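Local coordinates for transcriptional regulatory protein RcsB (Escherichia coli, PDB 5I4C) that is the response regulator of the Rcs stress phosphorelay, binding regulatory DNA to control genes for colanic acid capsule synthesis, biofilm formation and cell division, at the interface of chains A and B. Residues are numbered along the deposited sequence; one frame, centred on the assembly and turned at random. Chains: chain A/B, Transcriptional regulatory protein RcsB.

The interface of chains A and B. Residues chain A 12-15; chain B 15, 88, 110.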
loop_
_atom_site.group_PDB
_atom_site.type_symbol
_atom_site.label_atom_id
_atom_site.label_comp_id
_atom_site.label_asym_id
_atom_site.label_seq_id
_atom_site.Cartn_x
_atom_site.Cartn_y
_atom_site.Cartn_z
ATOM N N HIS A 12 0.496 -7.257 2.918
ATOM C CA HIS A 12 -0.314 -6.472 2.000
ATOM C C HIS A 12 0.404 -6.385 0.663
ATOM O O HIS A 12 1.467 -5.779 0.604
ATOM C CB HIS A 12 -0.553 -5.079 2.575
ATOM C CG HIS A 12 -1.633 -5.035 3.593
ATOM N ND1 HIS A 12 -1.371 -4.864 4.927
ATOM C CD2 HIS A 12 -2.954 -5.228 3.491
ATOM C CE1 HIS A 12 -2.506 -4.868 5.595
ATOM N NE2 HIS A 12 -3.480 -5.113 4.742
ATOM N N PRO A 13 -0.144 -7.012 -0.397
ATOM C CA PRO A 13 0.554 -7.032 -1.671
ATOM C C PRO A 13 0.847 -5.624 -2.177
ATOM O O PRO A 13 1.898 -5.398 -2.710
ATOM C CB PRO A 13 -0.409 -7.774 -2.587
ATOM C CG PRO A 13 -1.064 -8.714 -1.670
ATOM C CD PRO A 13 -1.240 -7.978 -0.377
ATOM N N ILE A 14 -0.048 -4.654 -1.971
ATOM C CA ILE A 14 0.267 -3.301 -2.446
ATOM C C ILE A 14 1.446 -2.647 -1.728
ATOM O O ILE A 14 2.041 -1.768 -2.295
ATOM C CB ILE A 14 -0.984 -2.357 -2.468
ATOM C CG1 ILE A 14 -0.853 -1.309 -3.604
ATOM C CG2 ILE A 14 -1.199 -1.755 -1.143
ATOM C CD1 ILE A 14 -2.181 -0.777 -4.037
ATOM N N VAL A 15 1.710 -3.000 -0.477
ATOM C CA VAL A 15 2.892 -2.511 0.212
ATOM C C VAL A 15 4.152 -3.039 -0.470
ATOM O O VAL A 15 5.116 -2.278 -0.753
ATOM C CB VAL A 15 2.863 -2.871 1.728
ATOM C CG1 VAL A 15 4.160 -2.486 2.415
ATOM C CG2 VAL A 15 1.683 -2.218 2.453
ATOM N N VAL B 15 -0.905 3.286 -0.730
ATOM C CA VAL B 15 -1.896 2.865 -1.706
ATOM C C VAL B 15 -1.914 3.835 -2.886
ATOM O O VAL B 15 -1.895 3.424 -4.076
ATOM C CB VAL B 15 -3.307 2.713 -1.062
ATOM C CG1 VAL B 15 -4.365 2.413 -2.109
ATOM C CG2 VAL B 15 -3.333 1.632 0.021
ATOM N N MET B 88 -11.318 -3.667 0.653
ATOM C CA MET B 88 -10.286 -4.444 1.351
ATOM C C MET B 88 -10.652 -5.905 1.305
ATOM O O MET B 88 -9.826 -6.741 1.599
ATOM C CB MET B 88 -10.017 -3.952 2.787
ATOM C CG MET B 88 -8.497 -3.813 3.151
ATOM S SD MET B 88 -7.186 -4.509 2.042
ATOM C CE MET B 88 -6.727 -6.047 2.880
ATOM N N GLN B 110 -5.872 -4.456 -2.716
ATOM C CA GLN B 110 -4.502 -5.006 -2.770
ATOM C C GLN B 110 -4.047 -5.421 -4.179
ATOM O O GLN B 110 -2.883 -5.583 -4.407
ATOM C CB GLN B 110 -4.331 -6.131 -1.784
ATOM C CG GLN B 110 -4.545 -5.678 -0.334
ATOM C CD GLN B 110 -3.527 -4.628 0.100
ATOM O OE1 GLN B 110 -2.343 -4.761 -0.197
ATOM N NE2 GLN B 110 -4.010 -3.554 0.818
#
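The side-chain amide oxygen OE1 of B:Gln110 accepts a hydrogen bond from the backbone N of A:Ile14 at 2.9 Å, nearly straight at the hydrogen. The donor is tilted 24° from the carbonyl plane. A:Ile14 lies in the first turn of helix 13-23, where backbone N-H groups lack acceptors from within the helix, so the glutamine from the other receiver domain caps the helix start. The partial positive charge of that helix end would probably strengthen the bond. The same oxygen lies 3.2 Å from N of A:Pro13, a tertiary amide nitrogen with no hydrogen to offer, and this approach is mere proximity.

The chain of B:Gln110 bends at chi2 (-62°), which folds the amide back towards the helix start while CB packs against CD of A:Pro13 at 3.9 Å. Around the amide, A:His12 crosses on a slant, its ring plane turned 51° from the amide plane and its CD2 3.5 Å from the amide carbon CD. CG2 of A:Ile14 touches the amide from another side, 3.9 Å from CD, and also reaches CG2 of B:Val15 in the partner's helix 13-23. Within chain B, NE2 of B:Gln110 makes a weak hydrogen bond to SD of B:Met88, which may help fix the amide's rotation, although that methionine is poorly ordered.

RcsB forms homodimers, but the structure alone does not establish whether this two-fold pairing of non-phosphorylated receiver domains is the one used in the cell. At the margin of the patch, the methyl CE of B:Met88 meets the edge of the A:His12 imidazole in its plane, 3.9 Å from NE2.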